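Local atomic coordinates of PA1221 (Pseudomonas aeruginosa, PDB entry 4DG8), a protein that belongs to the ANL superfamily of AMP-binding enzymes and also carries a phosphopantetheine attachment domain, with adenosine monophosphate bound in this model. Residues A[358-372]-A[395-407]. Residues are numbered along the deposited sequence; the frame is centred on the assembly and turned at random.
With AMP (adenosine monophosphate), chain B.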
loop_
_atom_site.group_PDB
_atom_site.type_symbol
_atom_site.label_atom_id
_atom_site.label_comp_id
_atom_site.label_asym_id
_atom_site.label_seq_id
_atom_site.Cartn_x
_atom_site.Cartn_y
_atom_site.Cartn_z
ATOM N N ASP A 358 23.293 12.442 12.515
ATOM C CA ASP A 358 22.610 13.463 13.310
ATOM C C ASP A 358 22.576 14.823 12.622
ATOM O O ASP A 358 22.783 15.860 13.261
ATOM C CB ASP A 358 23.262 13.607 14.690
ATOM C CG ASP A 358 23.541 12.270 15.345
ATOM O OD1 ASP A 358 22.573 11.557 15.701
ATOM O OD2 ASP A 358 24.734 11.937 15.511
ATOM N N ARG A 359 22.352 14.806 11.314
ATOM C CA ARG A 359 22.101 16.025 10.562
ATOM C C ARG A 359 20.896 15.746 9.661
ATOM O O ARG A 359 20.971 14.897 8.768
ATOM C CB ARG A 359 23.330 16.394 9.729
ATOM C CG ARG A 359 23.302 17.805 9.163
ATOM C CD ARG A 359 24.537 18.101 8.319
ATOM N NE ARG A 359 24.236 19.056 7.255
ATOM C CZ ARG A 359 24.743 18.996 6.026
ATOM N NH1 ARG A 359 25.589 18.028 5.698
ATOM N NH2 ARG A 359 24.404 19.909 5.124
ATOM N N ALA A 360 19.792 16.452 9.900
ATOM C CA ALA A 360 18.524 16.166 9.227
ATOM C C ALA A 360 18.503 16.580 7.757
ATOM O O ALA A 360 19.036 17.622 7.382
ATOM C CB ALA A 360 17.356 16.817 9.976
ATOM N N GLY A 361 17.869 15.753 6.935
ATOM C CA GLY A 361 17.732 16.028 5.519
ATOM C C GLY A 361 16.497 15.350 4.957
ATOM O O GLY A 361 15.725 14.729 5.696
ATOM N N GLU A 362 16.304 15.480 3.648
ATOM C CA GLU A 362 15.200 14.816 2.980
ATOM C C GLU A 362 15.670 13.518 2.315
ATOM O O GLU A 362 16.738 13.474 1.684
ATOM C CB GLU A 362 14.557 15.745 1.954
ATOM C CG GLU A 362 13.503 15.062 1.103
ATOM C CD GLU A 362 12.986 15.947 -0.014
ATOM O OE1 GLU A 362 13.600 17.006 -0.285
ATOM O OE2 GLU A 362 11.954 15.583 -0.614
ATOM N N ILE A 363 14.874 12.466 2.484
ATOM C CA ILE A 363 15.142 11.177 1.860
ATOM C C ILE A 363 14.858 11.243 0.363
ATOM O O ILE A 363 13.801 11.714 -0.062
ATOM C CB ILE A 363 14.292 10.056 2.482
ATOM C CG1 ILE A 363 14.632 9.858 3.958
ATOM C CG2 ILE A 363 14.513 8.738 1.750
ATOM C CD1 ILE A 363 13.690 8.838 4.638
ATOM N N VAL A 364 15.822 10.786 -0.428
ATOM C CA VAL A 364 15.688 10.708 -1.875
ATOM C C VAL A 364 15.980 9.280 -2.316
ATOM O O VAL A 364 16.984 8.699 -1.915
ATOM C CB VAL A 364 16.697 11.644 -2.571
ATOM C CG1 VAL A 364 16.601 11.493 -4.078
ATOM C CG2 VAL A 364 16.467 13.095 -2.128
ATOM N N ALA A 365 15.103 8.721 -3.139
ATOM C CA ALA A 365 15.189 7.317 -3.507
ATOM C C ALA A 365 15.539 7.164 -4.974
ATOM O O ALA A 365 15.072 7.924 -5.819
ATOM C CB ALA A 365 13.869 6.607 -3.210
ATOM N N PHE A 366 16.357 6.165 -5.263
ATOM C CA PHE A 366 16.768 5.832 -6.617
ATOM C C PHE A 366 16.503 4.359 -6.837
ATOM O O PHE A 366 16.402 3.576 -5.879
ATOM C CB PHE A 366 18.288 6.009 -6.786
ATOM C CG PHE A 366 18.796 7.385 -6.500
ATOM C CD1 PHE A 366 19.031 8.275 -7.535
ATOM C CD2 PHE A 366 19.107 7.773 -5.201
ATOM C CE1 PHE A 366 19.531 9.553 -7.283
ATOM C CE2 PHE A 366 19.611 9.039 -4.935
ATOM C CZ PHE A 366 19.823 9.939 -5.977
ATOM N N GLY A 367 16.510 3.960 -8.102
ATOM C CA GLY A 367 16.530 2.546 -8.406
ATOM C C GLY A 367 15.290 1.910 -8.984
ATOM O O GLY A 367 14.392 2.571 -9.541
ATOM N N ALA A 368 15.289 0.590 -8.914
ATOM C CA ALA A 368 14.364 -0.226 -9.690
ATOM C C ALA A 368 12.939 -0.200 -9.126
ATOM O O ALA A 368 12.007 -0.715 -9.750
ATOM C CB ALA A 368 14.908 -1.648 -9.776
ATOM N N GLY A 369 12.782 0.388 -7.935
ATOM C CA GLY A 369 11.472 0.565 -7.322
ATOM C C GLY A 369 10.699 1.798 -7.779
ATOM O O GLY A 369 9.500 1.894 -7.513
ATOM N N LEU A 370 11.364 2.736 -8.471
ATOM C CA LEU A 370 10.712 3.989 -8.864
ATOM C C LEU A 370 9.538 3.741 -9.812
ATOM O O LEU A 370 9.644 2.994 -10.789
ATOM C CB LEU A 370 11.698 4.997 -9.495
ATOM C CG LEU A 370 12.908 5.460 -8.668
ATOM C CD1 LEU A 370 13.736 6.477 -9.435
ATOM C CD2 LEU A 370 12.495 6.009 -7.293
ATOM N N ALA A 371 8.408 4.361 -9.513
ATOM C CA ALA A 371 7.246 4.209 -10.371
ATOM C C ALA A 371 7.548 4.885 -11.705
ATOM O O ALA A 371 8.455 5.719 -11.801
ATOM C CB ALA A 371 5.999 4.816 -9.717
ATOM N N GLN A 372 6.828 4.484 -12.745
ATOM C CA GLN A 372 6.936 5.163 -14.028
ATOM C C GLN A 372 6.578 6.635 -13.838
ATOM O O GLN A 372 7.176 7.522 -14.465
ATOM C CB GLN A 372 6.015 4.501 -15.053
ATOM C CG GLN A 372 5.985 5.199 -16.407
ATOM C CD GLN A 372 4.818 4.752 -17.265
ATOM O OE1 GLN A 372 3.667 5.133 -17.023
ATOM N NE2 GLN A 372 5.107 3.937 -18.279
ATOM N N LEU A 395 21.148 9.972 -11.984
ATOM C CA LEU A 395 20.170 8.900 -11.984
ATOM C C LEU A 395 18.800 9.470 -11.713
ATOM O O LEU A 395 18.666 10.465 -11.001
ATOM C CB LEU A 395 20.496 7.876 -10.895
ATOM C CG LEU A 395 21.684 6.938 -11.107
ATOM C CD1 LEU A 395 21.676 5.875 -10.025
ATOM C CD2 LEU A 395 21.636 6.298 -12.490
ATOM N N ARG A 396 17.779 8.829 -12.261
ATOM C CA ARG A 396 16.413 9.178 -11.900
ATOM C C ARG A 396 16.188 8.954 -10.404
ATOM O O ARG A 396 16.676 7.979 -9.822
ATOM C CB ARG A 396 15.419 8.376 -12.728
ATOM C CG ARG A 396 13.974 8.819 -12.589
ATOM C CD ARG A 396 13.168 8.256 -13.748
ATOM N NE ARG A 396 11.821 8.813 -13.801
ATOM C CZ ARG A 396 10.715 8.172 -13.431
ATOM N NH1 ARG A 396 10.771 6.923 -12.968
ATOM N NH2 ARG A 396 9.543 8.785 -13.534
ATOM N N ALA A 397 15.446 9.872 -9.794
ATOM C CA ALA A 397 15.259 9.904 -8.349
ATOM C C ALA A 397 13.891 10.472 -7.950
ATOM O O ALA A 397 13.329 11.333 -8.631
ATOM C CB ALA A 397 16.379 10.724 -7.699
ATOM N N TYR A 398 13.368 9.976 -6.840
ATOM C CA TYR A 398 12.135 10.473 -6.253
ATOM C C TYR A 398 12.427 11.106 -4.894
ATOM O O TYR A 398 12.934 10.439 -3.979
ATOM C CB TYR A 398 11.106 9.341 -6.100
ATOM C CG TYR A 398 9.831 9.796 -5.424
ATOM C CD1 TYR A 398 8.898 10.576 -6.105
ATOM C CD2 TYR A 398 9.572 9.479 -4.094
ATOM C CE1 TYR A 398 7.728 11.026 -5.476
ATOM C CE2 TYR A 398 8.406 9.911 -3.465
ATOM C CZ TYR A 398 7.484 10.684 -4.166
ATOM O OH TYR A 398 6.318 11.117 -3.550
ATOM N N ARG A 399 12.126 12.398 -4.781
ATOM C CA ARG A 399 12.179 13.111 -3.505
ATOM C C ARG A 399 10.908 12.826 -2.704
ATOM O O ARG A 399 9.806 13.169 -3.132
ATOM C CB ARG A 399 12.297 14.616 -3.755
ATOM C CG ARG A 399 13.529 15.007 -4.545
ATOM C CD ARG A 399 13.493 16.473 -4.946
ATOM N NE ARG A 399 13.528 17.368 -3.795
ATOM C CZ ARG A 399 13.793 18.672 -3.874
ATOM N NH1 ARG A 399 14.050 19.227 -5.056
ATOM N NH2 ARG A 399 13.805 19.424 -2.775
ATOM N N THR A 400 11.068 12.218 -1.534
ATOM C CA THR A 400 9.934 11.668 -0.799
ATOM C C THR A 400 9.108 12.694 -0.017
ATOM O O THR A 400 7.928 12.451 0.287
ATOM C CB THR A 400 10.405 10.608 0.217
ATOM O OG1 THR A 400 11.360 11.212 1.089
ATOM C CG2 THR A 400 11.038 9.397 -0.479
ATOM N N GLY A 401 9.737 13.809 0.337
ATOM C CA GLY A 401 9.160 14.733 1.304
ATOM C C GLY A 401 9.284 14.221 2.742
ATOM O O GLY A 401 8.752 14.819 3.683
ATOM N N ASP A 402 9.978 13.103 2.923
ATOM C CA ASP A 402 10.238 12.598 4.268
ATOM C C ASP A 402 11.586 13.109 4.804
ATOM O O ASP A 402 12.595 13.132 4.093
ATOM C CB ASP A 402 10.183 11.064 4.303
ATOM C CG ASP A 402 8.788 10.525 4.065
ATOM O OD1 ASP A 402 7.816 11.070 4.641
ATOM O OD2 ASP A 402 8.661 9.548 3.307
ATOM N N ARG A 403 11.590 13.529 6.061
ATOM C CA ARG A 403 12.801 14.021 6.703
ATOM C C ARG A 403 13.298 12.989 7.702
ATOM O O ARG A 403 12.512 12.419 8.487
ATOM C CB ARG A 403 12.560 15.363 7.405
ATOM C CG ARG A 403 12.156 16.508 6.473
ATOM C CD ARG A 403 12.593 17.859 7.026
ATOM N NE ARG A 403 14.046 18.011 6.983
ATOM C CZ ARG A 403 14.725 18.951 7.638
ATOM N NH1 ARG A 403 14.081 19.827 8.397
ATOM N NH2 ARG A 403 16.049 19.013 7.539
ATOM N N ALA A 404 14.604 12.743 7.647
ATOM C CA ALA A 404 15.266 11.807 8.542
ATOM C C ALA A 404 16.704 12.248 8.825
ATOM O O ALA A 404 17.139 13.311 8.364
ATOM C CB ALA A 404 15.235 10.403 7.956
ATOM N N ARG A 405 17.422 11.420 9.586
ATOM C CA ARG A 405 18.821 11.637 9.930
ATOM C C ARG A 405 19.478 10.269 10.035
ATOM O O ARG A 405 18.804 9.275 10.323
ATOM C CB ARG A 405 18.946 12.325 11.291
ATOM C CG ARG A 405 18.605 11.367 12.436
ATOM C CD ARG A 405 18.920 11.894 13.820
ATOM N NE ARG A 405 18.295 11.037 14.826
ATOM C CZ ARG A 405 18.899 10.024 15.449
ATOM N NH1 ARG A 405 20.173 9.738 15.195
ATOM N NH2 ARG A 405 18.220 9.293 16.332
ATOM N N TYR A 406 20.787 10.212 9.799
ATOM C CA TYR A 406 21.554 8.994 10.047
ATOM C C TYR A 406 21.923 8.913 11.518
ATOM O O TYR A 406 22.155 9.942 12.157
ATOM C CB TYR A 406 22.850 8.982 9.235
ATOM C CG TYR A 406 22.665 8.877 7.739
ATOM C CD1 TYR A 406 22.194 7.706 7.155
ATOM C CD2 TYR A 406 22.985 9.942 6.908
ATOM C CE1 TYR A 406 22.038 7.604 5.781
ATOM C CE2 TYR A 406 22.831 9.853 5.541
ATOM C CZ TYR A 406 22.356 8.681 4.975
ATOM O OH TYR A 406 22.215 8.592 3.601
ATOM N N ASP A 407 21.993 7.696 12.051
ATOM C CA ASP A 407 22.644 7.486 13.348
ATOM C C ASP A 407 24.108 7.118 13.130
ATOM O O ASP A 407 24.583 7.086 11.985
ATOM C CB ASP A 407 21.932 6.424 14.195
ATOM C CG ASP A 407 21.942 5.039 13.555
ATOM O OD1 ASP A 407 22.792 4.775 12.667
ATOM O OD2 ASP A 407 21.084 4.211 13.949
HETATM P P AMP B . 2.179 5.127 1.429
HETATM O O1P AMP B . 0.666 5.171 1.467
HETATM O O2P AMP B . 2.872 3.783 1.605
HETATM O O3P AMP B . 2.596 5.772 0.120
HETATM O "O5'" AMP B . 2.767 6.162 2.481
HETATM C "C5'" AMP B . 4.141 6.496 2.470
HETATM C "C4'" AMP B . 4.491 7.444 3.584
HETATM O "O4'" AMP B . 4.119 6.867 4.864
HETATM C "C3'" AMP B . 5.967 7.763 3.734
HETATM O "O3'" AMP B . 6.412 8.754 2.814
HETATM C "C2'" AMP B . 6.069 8.186 5.193
HETATM O "O2'" AMP B . 5.608 9.522 5.357
HETATM C "C1'" AMP B . 5.061 7.241 5.854
HETATM N N9 AMP B . 5.708 6.013 6.373
HETATM C C8 AMP B . 5.677 4.807 5.758
HETATM N N7 AMP B . 6.354 3.868 6.463
HETATM C C5 AMP B . 6.853 4.462 7.558
HETATM C C6 AMP B . 7.673 4.037 8.725
HETATM N N6 AMP B . 8.102 2.768 8.851
HETATM N N1 AMP B . 7.974 4.965 9.666
HETATM C C2 AMP B . 7.539 6.237 9.539
HETATM N N3 AMP B . 6.793 6.687 8.510
HETATM C C4 AMP B . 6.417 5.872 7.500
HETATM O O HOH W 1 22.320 12.486 9.329
HETATM O O HOH W 2 16.897 5.463 -10.324
#
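Strands 361-367 and 395-406 run antiparallel, with paired backbone bonds between Gly-361 and Ala-404 and again between Ala-365 and Tyr-398, but the register slips by two residues between Glu-362 and Val-364, a beta bulge within Thr-400 to Asp-402, opposite Ile-363. There Ile-363 O takes two donors: Thr-400 N, nearly straight at 170°, and Thr-400 OG1 at 2.7 Å, tilted from the carbonyl plane. With chi1 at 57°, Thr-400 OG1 sits between its own backbone N and carbonyl carbon and accepts from Asp-402 N at 3.0 Å, an ST turn. Gly-401 has positive phi, and its N is gripped at 3.0 Å by Glu-362 OE2, on the anti side of the carboxylate. The other oxygen, Glu-362 OE1, makes a weak salt bridge of 3.5 Å to Arg-399 NH2, the two side chains crossing at about a right angle.

What the bulge carries is Asp-402, an aspartate on the ribose hydroxyls, as in other ANL-superfamily enzymes: OD1 accepts from AMP O2', and OD2 from O3', the latter so short in the model that its exact length is doubtful. Arg-417 forms a salt bridge with OD1 and Tyr-309 OH a hydrogen bond with OD2. Ile-363 packs CD1 on Ala-404 CB at 4.0 Å, beside the Asp-402 CB.

On the Val-364 side of the sheet, Phe-366 sets its CE1 3.4 Å from Ala-397 CB, while Leu-388 of strand 385-390 touches Val-364 and Ala-397. Past the type I turn at 367-370, Leu-370 lays CD2 against Tyr-398 CB, and the extended Arg-396 reaches along to Ala-371 O, which NH1 meets in the guanidinium plane at 2.9 Å; NH2 bonds weakly to Gln-372 O. At the far end Asp-358 OD1 lies 3.1 Å from Arg-405 NH1, a salt bridge less certain because the exposed Asp-358 is poorly ordered.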